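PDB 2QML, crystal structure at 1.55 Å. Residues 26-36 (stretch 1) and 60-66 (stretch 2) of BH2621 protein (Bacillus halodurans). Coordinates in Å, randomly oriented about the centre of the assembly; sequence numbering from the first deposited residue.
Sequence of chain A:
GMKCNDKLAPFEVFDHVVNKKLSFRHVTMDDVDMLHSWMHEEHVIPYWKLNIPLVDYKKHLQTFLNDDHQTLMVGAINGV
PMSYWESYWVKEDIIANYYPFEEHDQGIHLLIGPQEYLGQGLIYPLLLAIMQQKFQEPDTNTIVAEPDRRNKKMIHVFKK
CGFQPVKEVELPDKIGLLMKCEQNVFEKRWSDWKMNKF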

ATOM      1  N   HIS A  26       5.205   1.736  12.231  1.00 22.08           N
ATOM      2  CA  HIS A  26       5.875   2.839  11.568  1.00 21.93           C
ATOM      3  C   HIS A  26       7.294   2.447  11.231  1.00 21.32           C
ATOM      4  O   HIS A  26       8.013   1.798  12.005  1.00 21.83           O
ATOM      5  CB  HIS A  26       5.888   4.122  12.408  1.00 22.95           C
ATOM      6  CG  HIS A  26       4.555   4.785  12.522  1.00 22.57           C
ATOM      7  ND1 HIS A  26       4.306   5.776  13.435  1.00 29.52           N
ATOM      8  CD2 HIS A  26       3.357   4.497  11.954  1.00 23.63           C
ATOM      9  CE1 HIS A  26       3.042   6.158  13.341  1.00 32.53           C
ATOM     10  NE2 HIS A  26       2.441   5.408  12.440  1.00 24.24           N
ATOM     11  N   VAL A  27       7.683   2.807  10.015  1.00 21.27           N
ATOM     12  CA  VAL A  27       9.058   2.684   9.623  1.00 20.37           C
ATOM     13  C   VAL A  27       9.938   3.682  10.462  1.00 20.25           C
ATOM     14  O   VAL A  27       9.501   4.784  10.850  1.00 22.29           O
ATOM     15  CB  VAL A  27       9.195   2.954   8.117  1.00 19.73           C
ATOM     16  CG1 VAL A  27      10.662   3.194   7.714  1.00 18.99           C
ATOM     17  CG2 VAL A  27       8.514   1.840   7.265  1.00 19.20           C
ATOM     18  N   THR A  28      11.178   3.285  10.711  1.00 22.70           N
ATOM     19  CA  THR A  28      12.182   4.115  11.333  1.00 21.65           C
ATOM     20  C   THR A  28      13.473   4.010  10.535  1.00 24.76           C
ATOM     21  O   THR A  28      13.608   3.160   9.685  1.00 23.47           O
ATOM     22  CB  THR A  28      12.495   3.738  12.823  1.00 23.14           C
ATOM     23  OG1 THR A  28      13.294   2.558  12.877  1.00 23.64           O
ATOM     24  CG2 THR A  28      11.207   3.530  13.585  1.00 22.32           C
HETATM   25  N   MSE A  29      14.451   4.846  10.859  1.00 23.28           N
HETATM   26  CA  MSE A  29      15.759   4.807  10.183  1.00 25.23           C
HETATM   27  C   MSE A  29      16.521   3.520  10.438  1.00 26.03           C
HETATM   28  O   MSE A  29      17.416   3.179   9.648  1.00 28.02           O
HETATM   29  CB  MSE A  29      16.619   6.036  10.528  1.00 26.76           C
HETATM   30  CG  MSE A  29      16.101   7.346   9.934  1.00 28.70           C
HETATM   31 SE   MSE A  29      16.052   7.333   7.997  0.75 35.23          SE
HETATM   32  CE  MSE A  29      17.981   7.215   7.620  1.00 31.24           C
ATOM     33  N   ASP A  30      16.147   2.770  11.480  1.00 23.94           N
ATOM     34  CA  ASP A  30      16.747   1.461  11.715  1.00 25.06           C
ATOM     35  C   ASP A  30      16.358   0.450  10.662  1.00 23.71           C
ATOM     36  O   ASP A  30      16.958  -0.612  10.586  1.00 24.79           O
ATOM     37  CB  ASP A  30      16.337   0.881  13.073  1.00 27.32           C
ATOM     38  CG  ASP A  30      16.898   1.663  14.264  1.00 37.68           C
ATOM     39  OD1 ASP A  30      17.952   2.349  14.126  1.00 34.80           O
ATOM     40  OD2 ASP A  30      16.247   1.542  15.341  1.00 43.11           O
ATOM     41  N   ASP A  31      15.350   0.754   9.856  1.00 21.01           N
ATOM     42  CA  ASP A  31      14.888  -0.143   8.821  1.00 21.66           C
ATOM     43  C   ASP A  31      15.564   0.071   7.494  1.00 22.53           C
ATOM     44  O   ASP A  31      15.266  -0.670   6.570  1.00 22.00           O
ATOM     45  CB  ASP A  31      13.403   0.066   8.597  1.00 22.43           C
ATOM     46  CG  ASP A  31      12.584  -0.201   9.832  1.00 25.58           C
ATOM     47  OD1 ASP A  31      12.967  -1.090  10.613  1.00 25.76           O
ATOM     48  OD2 ASP A  31      11.551   0.484   9.966  1.00 22.76           O
ATOM     49  N   VAL A  32      16.521   0.987   7.432  1.00 21.49           N
ATOM     50  CA  VAL A  32      17.073   1.384   6.138  1.00 21.80           C
ATOM     51  C   VAL A  32      17.763   0.247   5.407  1.00 21.17           C
ATOM     52  O   VAL A  32      17.592   0.157   4.184  1.00 19.50           O
ATOM     53  CB  VAL A  32      17.985   2.651   6.244  1.00 22.85           C
ATOM     54  CG1 VAL A  32      19.264   2.378   6.972  1.00 25.32           C
ATOM     55  CG2 VAL A  32      18.255   3.199   4.803  1.00 25.11           C
ATOM     56  N   ASP A  33      18.547  -0.579   6.087  1.00 20.86           N
ATOM     57  CA  ASP A  33      19.230  -1.670   5.392  1.00 22.38           C
ATOM     58  C   ASP A  33      18.234  -2.698   4.823  1.00 19.25           C
ATOM     59  O   ASP A  33      18.400  -3.200   3.702  1.00 21.36           O
ATOM     60  CB  ASP A  33      20.256  -2.349   6.310  1.00 22.57           C
ATOM     61  CG  ASP A  33      21.307  -1.373   6.833  1.00 29.98           C
ATOM     62  OD1 ASP A  33      21.977  -0.699   6.065  1.00 33.11           O
ATOM     63  OD2 ASP A  33      21.442  -1.265   8.049  1.00 49.02           O
HETATM   64  N   MSE A  34      17.234  -3.043   5.613  1.00 20.63           N
HETATM   65  CA  MSE A  34      16.236  -3.994   5.190  1.00 22.40           C
HETATM   66  C   MSE A  34      15.434  -3.467   4.015  1.00 23.16           C
HETATM   67  O   MSE A  34      15.232  -4.175   3.033  1.00 21.61           O
HETATM   68  CB  MSE A  34      15.282  -4.313   6.351  1.00 19.98           C
HETATM   69  CG  MSE A  34      14.156  -5.258   5.974  1.00 20.14           C
HETATM   70 SE   MSE A  34      13.164  -5.778   7.568  0.75 26.28          SE
HETATM   71  CE  MSE A  34      12.286  -4.155   7.991  1.00 21.33           C
ATOM     72  N   LEU A  35      14.983  -2.233   4.113  1.00 21.03           N
ATOM     73  CA  LEU A  35      14.185  -1.612   3.056  1.00 22.55           C
ATOM     74  C   LEU A  35      15.028  -1.474   1.766  1.00 21.40           C
ATOM     75  O   LEU A  35      14.550  -1.731   0.640  1.00 19.18           O
ATOM     76  CB  LEU A  35      13.594  -0.285   3.514  1.00 21.06           C
ATOM     77  CG  LEU A  35      12.532  -0.369   4.611  1.00 22.54           C
ATOM     78  CD1 LEU A  35      12.077   1.031   4.979  1.00 21.82           C
ATOM     79  CD2 LEU A  35      11.383  -1.252   4.174  1.00 24.78           C
ATOM     80  N   HIS A  36      16.291  -1.076   1.927  1.00 21.99           N
ATOM     81  CA  HIS A  36      17.239  -0.979   0.795  1.00 22.31           C
ATOM     82  C   HIS A  36      17.368  -2.321   0.054  1.00 22.57           C
ATOM     83  O   HIS A  36      17.365  -2.380  -1.167  1.00 20.31           O
ATOM     84  CB  HIS A  36      18.573  -0.481   1.316  1.00 21.70           C
ATOM     85  CG  HIS A  36      19.648  -0.450   0.279  1.00 18.34           C
ATOM     86  ND1 HIS A  36      20.644  -1.401   0.223  1.00 23.89           N
ATOM     87  CD2 HIS A  36      19.851   0.382  -0.771  1.00 21.00           C
ATOM     88  CE1 HIS A  36      21.427  -1.134  -0.803  1.00 23.45           C
ATOM     89  NE2 HIS A  36      20.979  -0.054  -1.412  1.00 23.31           N
ATOM     90  N   HIS A  60      16.818   9.466   1.015  1.00 20.64           N
ATOM     91  CA  HIS A  60      15.442   9.399   0.575  1.00 19.26           C
ATOM     92  C   HIS A  60      14.489   8.974   1.702  1.00 21.93           C
ATOM     93  O   HIS A  60      13.441   9.588   1.901  1.00 20.22           O
ATOM     94  CB  HIS A  60      15.313   8.453  -0.622  1.00 19.01           C
ATOM     95  CG  HIS A  60      13.899   8.022  -0.877  1.00 19.79           C
ATOM     96  ND1 HIS A  60      12.962   8.867  -1.414  1.00 24.67           N
ATOM     97  CD2 HIS A  60      13.272   6.844  -0.650  1.00 24.20           C
ATOM     98  CE1 HIS A  60      11.804   8.231  -1.465  1.00 23.97           C
ATOM     99  NE2 HIS A  60      11.979   6.996  -1.053  1.00 26.14           N
ATOM    100  N   LEU A  61      14.836   7.908   2.395  1.00 21.51           N
ATOM    101  CA  LEU A  61      13.987   7.425   3.464  1.00 22.24           C
ATOM    102  C   LEU A  61      13.805   8.499   4.535  1.00 22.53           C
ATOM    103  O   LEU A  61      12.682   8.736   5.004  1.00 22.70           O
ATOM    104  CB  LEU A  61      14.565   6.133   4.055  1.00 23.54           C
ATOM    105  CG  LEU A  61      13.661   5.441   5.086  1.00 24.09           C
ATOM    106  CD1 LEU A  61      12.327   5.079   4.455  1.00 26.41           C
ATOM    107  CD2 LEU A  61      14.352   4.194   5.743  1.00 21.99           C
ATOM    108  N   GLN A  62      14.873   9.177   4.910  1.00 21.90           N
ATOM    109  CA  GLN A  62      14.797  10.283   5.874  1.00 23.55           C
ATOM    110  C   GLN A  62      13.843  11.374   5.434  1.00 24.35           C
ATOM    111  O   GLN A  62      13.016  11.833   6.214  1.00 23.65           O
ATOM    112  CB  GLN A  62      16.205  10.806   6.063  1.00 26.33           C
ATOM    113  CG  GLN A  62      16.433  11.751   7.141  1.00 32.47           C
ATOM    114  CD  GLN A  62      17.907  11.948   7.298  1.00 43.34           C
ATOM    115  OE1 GLN A  62      18.592  12.376   6.360  1.00 44.31           O
ATOM    116  NE2 GLN A  62      18.419  11.602   8.463  1.00 39.72           N
ATOM    117  N   THR A  63      13.893  11.749   4.156  1.00 23.40           N
ATOM    118  CA  THR A  63      13.030  12.783   3.639  1.00 22.53           C
ATOM    119  C   THR A  63      11.560  12.328   3.733  1.00 22.99           C
ATOM    120  O   THR A  63      10.706  13.089   4.179  1.00 21.56           O
ATOM    121  CB  THR A  63      13.420  13.106   2.220  1.00 23.94           C
ATOM    122  OG1 THR A  63      14.800  13.527   2.193  1.00 25.71           O
ATOM    123  CG2 THR A  63      12.564  14.236   1.654  1.00 22.86           C
ATOM    124  N   PHE A  64      11.273  11.100   3.346  1.00 22.40           N
ATOM    125  CA  PHE A  64       9.907  10.557   3.379  1.00 21.83           C
ATOM    126  C   PHE A  64       9.398  10.419   4.794  1.00 23.21           C
ATOM    127  O   PHE A  64       8.249  10.694   5.031  1.00 24.25           O
ATOM    128  CB  PHE A  64       9.814   9.219   2.634  1.00 22.11           C
ATOM    129  CG  PHE A  64       9.378   9.359   1.198  1.00 21.71           C
ATOM    130  CD1 PHE A  64       9.707  10.489   0.479  1.00 23.52           C
ATOM    131  CD2 PHE A  64       8.631   8.379   0.557  1.00 22.10           C
ATOM    132  CE1 PHE A  64       9.270  10.650  -0.832  1.00 26.36           C
ATOM    133  CE2 PHE A  64       8.203   8.555  -0.746  1.00 23.36           C
ATOM    134  CZ  PHE A  64       8.533   9.699  -1.441  1.00 21.49           C
ATOM    135  N   LEU A  65      10.265  10.083   5.731  1.00 20.50           N
ATOM    136  CA  LEU A  65       9.863   9.984   7.157  1.00 22.99           C
ATOM    137  C   LEU A  65       9.524  11.347   7.748  1.00 26.64           C
ATOM    138  O   LEU A  65       8.713  11.420   8.674  1.00 28.91           O
ATOM    139  CB  LEU A  65      10.931   9.284   7.975  1.00 21.55           C
ATOM    140  CG  LEU A  65      11.094   7.765   7.782  1.00 21.83           C
ATOM    141  CD1 LEU A  65      12.322   7.239   8.484  1.00 25.58           C
ATOM    142  CD2 LEU A  65       9.821   6.944   8.196  1.00 22.62           C
ATOM    143  N   ASN A  66      10.086  12.419   7.207  1.00 26.71           N
ATOM    144  CA  ASN A  66       9.800  13.783   7.657  1.00 27.64           C
ATOM    145  C   ASN A  66       8.664  14.443   6.850  1.00 30.21           C
ATOM    146  O   ASN A  66       8.392  15.606   7.078  1.00 36.34           O
ATOM    147  CB  ASN A  66      11.086  14.636   7.594  1.00 27.94           C
ATOM    148  CG  ASN A  66      12.248  14.103   8.483  1.00 32.38           C
ATOM    149  OD1 ASN A  66      12.027  13.429   9.488  1.00 47.47           O
ATOM    150  ND2 ASN A  66      13.511  14.459   8.114  1.00 39.39           N
TER

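The contact between these stretches is mainly apolar; no hydrogen bond crosses it, and 337 Å² of surface is buried, both sides summed. Stretch 2 is the last part of a helix, held by i to i+4 bonds such as Leu65 N to Leu61 O (2.9 Å). Stretch 1 enters as a loop, passes through a 3-10 turn at Met29 to Asp31 and continues as a helix from Val32. The backbones stay about 7 Å apart, with the CA atoms of Met29 and Gln62 at 7.0 Å and those of Val32 and Leu61 at 7.3 Å, a gap that side chains must fill.

Leu61 contributes the most of any residue, 88 Å². It is buried and points toward stretch 1. Its two methyls together touch Val27, Val32 and Leu35: CD1 lies 4.1 Å from Val27 CG1, and CD2 lies 4.0 Å from Val32 CB and 4.0 Å from Leu35 CD1. A branched aliphatic side chain suits this position because it can touch several neighbours at van der Waals distance and leaves no polar group without a partner.

Leu65, one helical turn on, points the same way and meets the start of stretch 1. Its CD2 is 3.9 Å from Val27 CG1 and 3.4 Å from Val27 O, the latter a close contact of a methyl group with a carbonyl oxygen. Val27 points toward the helix, and its compact branched side chain packs against both leucines through CG1.

Met29, a selenomethionine, comes second in covered area, with 75 Å². Its CA-to-CB bond points sideways, yet all three chi angles are m, and the folded chain brings SE nearer to the helix. There SE lies 3.8 Å from Leu65 CD1, 4.2 Å from Leu61 CG and 4.0 Å from Gln62 CB. The long, unbranched and flexible side chain thus covers both leucines from a backbone position that does not face them. Against it Gln62 presents the aliphatic base of its side chain, an arrangement compatible with a polar amide in an exposed residue.

Polar groups of stretch 1 shape the turn that carries these side chains. Asp31 OD2 accepts a hydrogen bond from Thr28 N (2.9 Å, nearly straight at 169°), and Thr28 OG1 accepts a longer one from Asp30 N (3.2 Å). With the backbone bond from Asp31 N to Thr28 O (3.0 Å), they tie together the segment between Val27 and Val32.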